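Local coordinates for Rod shape-determining protein (MreC) (Helicobacter pylori, PDB 5LP5) that binds the penicillin-binding protein PBP2 in a core complex of bacterial cell wall synthesis and probably helps to determine rod shape, at residues Thr94-Phe99 / Asn115-Leu120; Tyr126-His131 / Arg239-Ser244. All coordinates share one frame; numbering follows the deposited sequence.

Contact 1: Thr94-Phe99 / Asn115-Leu120; sequences TYTPTF and NPIVNL
The strand that carries Thr94-Phe99 and the irregular chain Asn115-Leu120 meet through a single backbone hydrogen bond at one end, Asn115 N to Phe99 O at 3.0 Å. The bond is straight, 169° at the hydrogen, and the N-H arrives nearly along the axis of the Phe99 carbonyl. Next to it the two side chains run alongside each other and point the same way. Phe99 CG sits in the crowded position between its own N and carbonyl carbon (chi1 57°), and this turns the ring toward Asn115. Asn115 CB lies over one face of that ring, 3.9 Å from the centroid, in a CH-pi contact offset toward the rim. The amide follows the ring at a tilt of 33°, with Asn115 ND2 3.5 Å from Phe99 CZ. Farther along, Ile117 reaches across with an extended side chain, so that CD1 alone does the touching. This methyl meets Pro97 O at 3.5 Å and comes at about a right angle to the side chain of Thr98, 3.7 Å from CB. Ile117 and Leu120 also rest on Leu243 of the neighbouring strand 241-246. Beyond Ile117 the chain turns off toward strand 125-129. The contact lies at the surface and continues a beta-hairpin pairing, strand 93-103 against 111-114, in a closed six-stranded antiparallel barrel, in which 93-103 also pairs with 241-246 on its other side.

Contact 2: Tyr126-His131 / Arg239-Ser244; sequences YGLVSH and RHVFLS
Tyr126-Val129 and Val241-Ser244, parts of strands 125-129 and 241-246, form an antiparallel ladder in one of the two six-stranded beta barrels of MreC. Gly127 and Ser244 are a hydrogen-bonded pair: Ser244 N bonds to Gly127 O (2.6 Å), while the return bond from Gly127 N to Ser244 O is weak. Val129 and Phe242 form the next such pair, with both bonds well made; Phe242 N points almost straight at Val129 O (2.9 Å, 177° at the hydrogen). Between them Leu128 and Leu243 are a non-hydrogen-bonded pair, whose backbones turn outward: Leu128 bonds to Ile135 and Gly136 of strand 134-141, Leu243 to strand 93-103. The leucines share one face of the sheet, where Leu128 CD2 packs between Leu243 CD1 and Val241 CG1. Leu243 CG is anti to its backbone N (chi1 -171°), which carries CD1 to within 3.5 Å of Tyr126 CB and sets CD2 over one face of the tyrosine ring. The edge of that ring faces Ser244 O. Polar ends in this buried contact find partners in the surrounding chain: Tyr126 OH bonds to Glu121 N, and Ser244 OG to Ile203 O. Past the ladder, Ser130 OG is hydrogen-bonded to Leu237 O and also lies close to Arg239 O. Ser130 OG accepts a bond from His131 ND1 at 3.0 Å, the oxygen only 1° out of the imidazole plane.

How the contacts relate
From the first ordered residues the chain enters strand 93-103, turns back through 111-114, and contact 1 closes this short loop of 15 residues. After Leu120 a few more loop residues lead into strand 125-129, where contact 2 opens. Contact 2 closes only after 107 residues, which include the whole second barrel, when the chain returns as strand 241-246. The two closures are thus in series and neither encloses the other. They join in space because strand 241-246 lies between 125-129 and 93-103: Thr96 O and Leu243 N, 2.6 Å apart, are probably hydrogen-bonded, as are Thr98 N and Val241 O. Packing of Tyr95 on Val129 also links them across the barrel sheet.

Contact 1: Thr94-Phe99 / Asn115-Leu120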
ATOM      1  N   THR C  94      -7.115 -24.946 -26.159  1.00 37.80           N
ATOM      2  CA  THR C  94      -7.929 -26.089 -26.558  1.00 38.66           C
ATOM      3  C   THR C  94      -8.898 -26.460 -25.448  1.00 38.60           C
ATOM      4  O   THR C  94      -8.580 -26.398 -24.260  1.00 39.79           O
ATOM      5  CB  THR C  94      -7.046 -27.325 -26.833  1.00 38.59           C
ATOM      6  OG1 THR C  94      -6.104 -27.020 -27.850  1.00 41.74           O
ATOM      7  CG2 THR C  94      -7.840 -28.489 -27.298  1.00 37.25           C
ATOM      8  N   TYR C  95     -10.088 -26.878 -25.859  1.00 36.17           N
ATOM      9  CA  TYR C  95     -11.018 -27.546 -24.979  1.00 33.70           C
ATOM     10  C   TYR C  95     -11.126 -28.994 -25.431  1.00 33.28           C
ATOM     11  O   TYR C  95     -11.392 -29.247 -26.596  1.00 32.68           O
ATOM     12  CB  TYR C  95     -12.372 -26.866 -25.070  1.00 32.51           C
ATOM     13  CG  TYR C  95     -12.460 -25.593 -24.277  1.00 31.83           C
ATOM     14  CD1 TYR C  95     -12.510 -25.647 -22.908  1.00 32.68           C
ATOM     15  CD2 TYR C  95     -12.499 -24.336 -24.885  1.00 31.52           C
ATOM     16  CE1 TYR C  95     -12.594 -24.482 -22.143  1.00 31.62           C
ATOM     17  CE2 TYR C  95     -12.574 -23.175 -24.143  1.00 30.60           C
ATOM     18  CZ  TYR C  95     -12.624 -23.250 -22.764  1.00 30.79           C
ATOM     19  OH  TYR C  95     -12.725 -22.131 -21.976  1.00 27.46           O
ATOM     20  N   THR C  96     -10.913 -29.936 -24.512  1.00 32.23           N
ATOM     21  CA  THR C  96     -11.052 -31.364 -24.818  1.00 32.23           C
ATOM     22  C   THR C  96     -12.009 -31.972 -23.836  1.00 31.64           C
ATOM     23  O   THR C  96     -11.910 -31.706 -22.654  1.00 31.59           O
ATOM     24  CB  THR C  96      -9.707 -32.097 -24.703  1.00 32.50           C
ATOM     25  OG1 THR C  96      -8.705 -31.319 -25.339  1.00 33.05           O
ATOM     26  CG2 THR C  96      -9.756 -33.414 -25.377  1.00 33.02           C
ATOM     27  N   PRO C  97     -12.946 -32.798 -24.304  1.00 32.46           N
ATOM     28  CA  PRO C  97     -13.905 -33.351 -23.374  1.00 32.92           C
ATOM     29  C   PRO C  97     -13.314 -34.426 -22.472  1.00 33.55           C
ATOM     30  O   PRO C  97     -12.316 -35.053 -22.803  1.00 34.78           O
ATOM     31  CB  PRO C  97     -14.997 -33.905 -24.293  1.00 34.48           C
ATOM     32  CG  PRO C  97     -14.331 -34.185 -25.590  1.00 34.85           C
ATOM     33  CD  PRO C  97     -13.258 -33.154 -25.695  1.00 34.35           C
ATOM     34  N   THR C  98     -13.932 -34.599 -21.316  1.00 34.16           N
ATOM     35  CA  THR C  98     -13.444 -35.507 -20.288  1.00 34.88           C
ATOM     36  C   THR C  98     -14.654 -35.836 -19.461  1.00 34.12           C
ATOM     37  O   THR C  98     -15.663 -35.085 -19.509  1.00 34.94           O
ATOM     38  CB  THR C  98     -12.339 -34.861 -19.387  1.00 34.80           C
ATOM     39  OG1 THR C  98     -11.868 -35.804 -18.400  1.00 34.43           O
ATOM     40  CG2 THR C  98     -12.853 -33.600 -18.673  1.00 33.17           C
ATOM     41  N   PHE C  99     -14.571 -36.928 -18.707  1.00 34.78           N
ATOM     42  CA  PHE C  99     -15.661 -37.224 -17.816  1.00 36.93           C
ATOM     43  C   PHE C  99     -15.174 -37.907 -16.577  1.00 35.43           C
ATOM     44  O   PHE C  99     -14.114 -38.506 -16.590  1.00 33.16           O
ATOM     45  CB  PHE C  99     -16.724 -38.074 -18.526  1.00 41.64           C
ATOM     46  CG  PHE C  99     -16.203 -39.358 -19.078  1.00 44.82           C
ATOM     47  CD1 PHE C  99     -16.404 -40.519 -18.360  1.00 47.57           C
ATOM     48  CD2 PHE C  99     -15.501 -39.422 -20.284  1.00 46.76           C
ATOM     49  CE1 PHE C  99     -15.959 -41.747 -18.837  1.00 49.23           C
ATOM     50  CE2 PHE C  99     -15.033 -40.645 -20.755  1.00 48.69           C
ATOM     51  CZ  PHE C  99     -15.278 -41.809 -20.038  1.00 47.90           C
ATOM     52  N   ASN C 115     -11.391 -39.658 -16.556  1.00 45.39           N
ATOM     53  CA  ASN C 115     -10.916 -40.598 -17.529  1.00 50.34           C
ATOM     54  C   ASN C 115      -9.681 -40.035 -18.221  1.00 51.96           C
ATOM     55  O   ASN C 115      -9.703 -38.879 -18.671  1.00 52.80           O
ATOM     56  CB  ASN C 115     -11.977 -40.848 -18.564  1.00 53.72           C
ATOM     57  CG  ASN C 115     -11.753 -42.142 -19.296  1.00 58.12           C
ATOM     58  OD1 ASN C 115     -11.464 -43.169 -18.664  1.00 55.95           O
ATOM     59  ND2 ASN C 115     -11.833 -42.113 -20.625  1.00 62.93           N
ATOM     60  N   PRO C 116      -8.596 -40.834 -18.310  1.00 50.82           N
ATOM     61  CA  PRO C 116      -7.347 -40.410 -18.941  1.00 49.51           C
ATOM     62  C   PRO C 116      -7.535 -39.731 -20.283  1.00 48.89           C
ATOM     63  O   PRO C 116      -8.449 -40.076 -21.029  1.00 49.70           O
ATOM     64  CB  PRO C 116      -6.596 -41.725 -19.154  1.00 50.90           C
ATOM     65  CG  PRO C 116      -7.099 -42.624 -18.090  1.00 52.57           C
ATOM     66  CD  PRO C 116      -8.492 -42.198 -17.767  1.00 51.65           C
ATOM     67  N   ILE C 117      -6.665 -38.771 -20.581  1.00 47.76           N
ATOM     68  CA  ILE C 117      -6.678 -38.066 -21.857  1.00 48.29           C
ATOM     69  C   ILE C 117      -5.287 -38.120 -22.478  1.00 49.88           C
ATOM     70  O   ILE C 117      -4.298 -37.819 -21.831  1.00 48.82           O
ATOM     71  CB  ILE C 117      -7.115 -36.592 -21.690  1.00 46.68           C
ATOM     72  CG1 ILE C 117      -8.607 -36.498 -21.361  1.00 43.82           C
ATOM     73  CG2 ILE C 117      -6.760 -35.767 -22.935  1.00 48.05           C
ATOM     74  CD1 ILE C 117      -9.119 -35.074 -21.277  1.00 42.87           C
ATOM     75  N   VAL C 118      -5.238 -38.485 -23.749  1.00 52.69           N
ATOM     76  CA  VAL C 118      -3.994 -38.694 -24.463  1.00 53.82           C
ATOM     77  C   VAL C 118      -3.040 -37.482 -24.366  1.00 53.69           C
ATOM     78  O   VAL C 118      -3.471 -36.332 -24.259  1.00 49.23           O
ATOM     79  CB  VAL C 118      -4.301 -39.096 -25.927  1.00 56.28           C
ATOM     80  CG1 VAL C 118      -3.065 -39.046 -26.828  1.00 59.44           C
ATOM     81  CG2 VAL C 118      -4.913 -40.493 -25.954  1.00 57.69           C
ATOM     82  N   ASN C 119      -1.743 -37.796 -24.387  1.00 55.90           N
ATOM     83  CA  ASN C 119      -0.627 -36.878 -24.063  1.00 55.86           C
ATOM     84  C   ASN C 119      -0.946 -35.499 -23.471  1.00 48.30           C
ATOM     85  O   ASN C 119      -0.925 -34.468 -24.134  1.00 45.53           O
ATOM     86  CB  ASN C 119       0.444 -36.810 -25.187  1.00 64.75           C
ATOM     87  CG  ASN C 119      -0.148 -36.815 -26.584  1.00 69.20           C
ATOM     88  OD1 ASN C 119      -1.132 -36.109 -26.857  1.00 67.50           O
ATOM     89  ND2 ASN C 119       0.463 -37.608 -27.485  1.00 67.49           N
ATOM     90  N   LEU C 120      -1.221 -35.523 -22.177  1.00 42.41           N
ATOM     91  CA  LEU C 120      -1.187 -34.345 -21.353  1.00 39.27           C
ATOM     92  C   LEU C 120       0.181 -34.299 -20.706  1.00 39.90           C
ATOM     93  O   LEU C 120       0.901 -35.297 -20.695  1.00 40.16           O
ATOM     94  CB  LEU C 120      -2.242 -34.419 -20.263  1.00 37.47           C
ATOM     95  CG  LEU C 120      -3.694 -34.406 -20.732  1.00 36.23           C
ATOM     96  CD1 LEU C 120      -4.645 -34.616 -19.576  1.00 35.67           C
ATOM     97  CD2 LEU C 120      -4.011 -33.088 -21.402  1.00 36.01           C
TER

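Contact 2: Tyr126-His131 / Arg239-Ser244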
ATOM      1  N   TYR C 126      -4.556 -27.807 -15.384  1.00 28.18           N
ATOM      2  CA  TYR C 126      -5.567 -27.547 -16.398  1.00 28.87           C
ATOM      3  C   TYR C 126      -6.835 -27.020 -15.759  1.00 28.68           C
ATOM      4  O   TYR C 126      -7.068 -27.240 -14.588  1.00 31.54           O
ATOM      5  CB  TYR C 126      -5.880 -28.836 -17.171  1.00 29.68           C
ATOM      6  CG  TYR C 126      -4.703 -29.391 -17.940  1.00 30.32           C
ATOM      7  CD1 TYR C 126      -4.335 -28.859 -19.169  1.00 31.04           C
ATOM      8  CD2 TYR C 126      -3.935 -30.429 -17.427  1.00 31.29           C
ATOM      9  CE1 TYR C 126      -3.244 -29.354 -19.870  1.00 32.23           C
ATOM     10  CE2 TYR C 126      -2.848 -30.932 -18.127  1.00 32.22           C
ATOM     11  CZ  TYR C 126      -2.504 -30.391 -19.350  1.00 32.59           C
ATOM     12  OH  TYR C 126      -1.428 -30.860 -20.066  1.00 33.22           O
ATOM     13  N   GLY C 127      -7.638 -26.308 -16.537  1.00 28.52           N
ATOM     14  CA  GLY C 127      -8.921 -25.792 -16.061  1.00 27.72           C
ATOM     15  C   GLY C 127     -10.033 -26.745 -16.445  1.00 26.61           C
ATOM     16  O   GLY C 127      -9.946 -27.434 -17.453  1.00 25.83           O
ATOM     17  N   LEU C 128     -11.073 -26.791 -15.618  1.00 26.08           N
ATOM     18  CA  LEU C 128     -12.290 -27.559 -15.897  1.00 25.82           C
ATOM     19  C   LEU C 128     -13.499 -26.642 -16.087  1.00 26.78           C
ATOM     20  O   LEU C 128     -13.752 -25.749 -15.285  1.00 25.63           O
ATOM     21  CB  LEU C 128     -12.580 -28.563 -14.782  1.00 25.17           C
ATOM     22  CG  LEU C 128     -11.595 -29.752 -14.638  1.00 24.57           C
ATOM     23  CD1 LEU C 128     -11.970 -30.621 -13.451  1.00 24.03           C
ATOM     24  CD2 LEU C 128     -11.597 -30.557 -15.929  1.00 24.48           C
ATOM     25  N   VAL C 129     -14.241 -26.889 -17.160  1.00 29.00           N
ATOM     26  CA  VAL C 129     -15.388 -26.085 -17.553  1.00 30.43           C
ATOM     27  C   VAL C 129     -16.560 -27.023 -17.797  1.00 31.63           C
ATOM     28  O   VAL C 129     -16.371 -28.089 -18.374  1.00 32.14           O
ATOM     29  CB  VAL C 129     -15.068 -25.320 -18.864  1.00 31.11           C
ATOM     30  CG1 VAL C 129     -16.259 -24.518 -19.359  1.00 31.96           C
ATOM     31  CG2 VAL C 129     -13.906 -24.384 -18.637  1.00 30.95           C
ATOM     32  N   SER C 130     -17.760 -26.626 -17.362  1.00 32.83           N
ATOM     33  CA  SER C 130     -18.956 -27.380 -17.696  1.00 34.15           C
ATOM     34  C   SER C 130     -19.964 -26.575 -18.504  1.00 36.61           C
ATOM     35  O   SER C 130     -19.879 -26.531 -19.740  1.00 44.84           O
ATOM     36  CB  SER C 130     -19.589 -28.074 -16.498  1.00 32.38           C
ATOM     37  OG  SER C 130     -20.548 -29.031 -16.945  1.00 33.64           O
ATOM     38  N   HIS C 131     -20.940 -25.972 -17.862  1.00 35.84           N
ATOM     39  CA  HIS C 131     -22.001 -25.340 -18.646  1.00 36.00           C
ATOM     40  C   HIS C 131     -21.601 -23.903 -18.835  1.00 34.56           C
ATOM     41  O   HIS C 131     -22.182 -23.007 -18.241  1.00 33.76           O
ATOM     42  CB  HIS C 131     -23.352 -25.482 -17.954  1.00 38.13           C
ATOM     43  CG  HIS C 131     -23.936 -26.854 -18.057  1.00 40.68           C
ATOM     44  ND1 HIS C 131     -23.219 -27.999 -17.775  1.00 40.87           N
ATOM     45  CD2 HIS C 131     -25.182 -27.266 -18.405  1.00 43.33           C
ATOM     46  CE1 HIS C 131     -23.994 -29.055 -17.962  1.00 42.15           C
ATOM     47  NE2 HIS C 131     -25.190 -28.639 -18.345  1.00 42.68           N
ATOM     48  N   ARG C 239     -21.392 -33.519 -15.374  1.00 35.83           N
ATOM     49  CA  ARG C 239     -21.412 -34.113 -16.711  1.00 40.85           C
ATOM     50  C   ARG C 239     -21.242 -33.022 -17.757  1.00 38.79           C
ATOM     51  O   ARG C 239     -21.470 -31.848 -17.488  1.00 35.50           O
ATOM     52  CB  ARG C 239     -22.682 -34.929 -16.931  1.00 48.76           C
ATOM     53  CG  ARG C 239     -22.669 -36.205 -16.080  1.00 57.36           C
ATOM     54  CD  ARG C 239     -23.843 -37.133 -16.309  1.00 67.46           C
ATOM     55  NE  ARG C 239     -25.141 -36.437 -16.346  1.00 76.39           N
ATOM     56  CZ  ARG C 239     -25.935 -36.192 -15.299  1.00 75.26           C
ATOM     57  NH1 ARG C 239     -25.589 -36.549 -14.070  1.00 69.97           N
ATOM     58  NH2 ARG C 239     -27.089 -35.566 -15.496  1.00 80.93           N
ATOM     59  N   HIS C 240     -20.812 -33.431 -18.949  1.00 38.26           N
ATOM     60  CA  HIS C 240     -20.521 -32.518 -20.063  1.00 36.72           C
ATOM     61  C   HIS C 240     -19.326 -31.607 -19.783  1.00 33.84           C
ATOM     62  O   HIS C 240     -19.422 -30.395 -19.977  1.00 31.36           O
ATOM     63  CB  HIS C 240     -21.746 -31.681 -20.432  1.00 37.14           C
ATOM     64  CG  HIS C 240     -22.921 -32.489 -20.887  1.00 39.48           C
ATOM     65  ND1 HIS C 240     -22.870 -33.337 -21.978  1.00 40.50           N
ATOM     66  CD2 HIS C 240     -24.193 -32.553 -20.419  1.00 40.26           C
ATOM     67  CE1 HIS C 240     -24.049 -33.911 -22.142  1.00 41.01           C
ATOM     68  NE2 HIS C 240     -24.870 -33.451 -21.213  1.00 41.21           N
ATOM     69  N   VAL C 241     -18.217 -32.207 -19.339  1.00 32.92           N
ATOM     70  CA  VAL C 241     -17.072 -31.465 -18.830  1.00 31.39           C
ATOM     71  C   VAL C 241     -15.946 -31.412 -19.845  1.00 31.00           C
ATOM     72  O   VAL C 241     -15.627 -32.422 -20.465  1.00 31.30           O
ATOM     73  CB  VAL C 241     -16.535 -32.073 -17.527  1.00 30.94           C
ATOM     74  CG1 VAL C 241     -15.277 -31.344 -17.060  1.00 30.08           C
ATOM     75  CG2 VAL C 241     -17.610 -32.049 -16.449  1.00 30.94           C
ATOM     76  N   PHE C 242     -15.359 -30.223 -19.995  1.00 30.00           N
ATOM     77  CA  PHE C 242     -14.258 -29.982 -20.920  1.00 30.57           C
ATOM     78  C   PHE C 242     -12.992 -29.548 -20.169  1.00 29.33           C
ATOM     79  O   PHE C 242     -13.052 -28.747 -19.247  1.00 28.98           O
ATOM     80  CB  PHE C 242     -14.661 -28.889 -21.910  1.00 30.74           C
ATOM     81  CG  PHE C 242     -15.746 -29.298 -22.859  1.00 31.93           C
ATOM     82  CD1 PHE C 242     -15.431 -29.857 -24.082  1.00 33.58           C
ATOM     83  CD2 PHE C 242     -17.070 -29.085 -22.558  1.00 32.88           C
ATOM     84  CE1 PHE C 242     -16.422 -30.228 -24.972  1.00 34.52           C
ATOM     85  CE2 PHE C 242     -18.078 -29.459 -23.443  1.00 33.80           C
ATOM     86  CZ  PHE C 242     -17.750 -30.031 -24.651  1.00 34.58           C
ATOM     87  N   LEU C 243     -11.847 -30.049 -20.606  1.00 28.63           N
ATOM     88  CA  LEU C 243     -10.555 -29.691 -20.029  1.00 27.81           C
ATOM     89  C   LEU C 243      -9.956 -28.525 -20.767  1.00 27.16           C
ATOM     90  O   LEU C 243      -9.894 -28.518 -22.001  1.00 29.50           O
ATOM     91  CB  LEU C 243      -9.599 -30.875 -20.144  1.00 29.15           C
ATOM     92  CG  LEU C 243      -8.271 -30.779 -19.404  1.00 29.64           C
ATOM     93  CD1 LEU C 243      -8.435 -31.058 -17.923  1.00 29.46           C
ATOM     94  CD2 LEU C 243      -7.337 -31.854 -19.945  1.00 31.59           C
ATOM     95  N   SER C 244      -9.470 -27.539 -20.030  1.00 26.41           N
ATOM     96  CA  SER C 244      -8.907 -26.334 -20.645  1.00 26.52           C
ATOM     97  C   SER C 244      -7.395 -26.368 -20.731  1.00 26.40           C
ATOM     98  O   SER C 244      -6.732 -26.238 -19.715  1.00 26.47           O
ATOM     99  CB  SER C 244      -9.322 -25.103 -19.857  1.00 26.23           C
ATOM    100  OG  SER C 244      -8.591 -23.989 -20.329  1.00 27.07           O
TER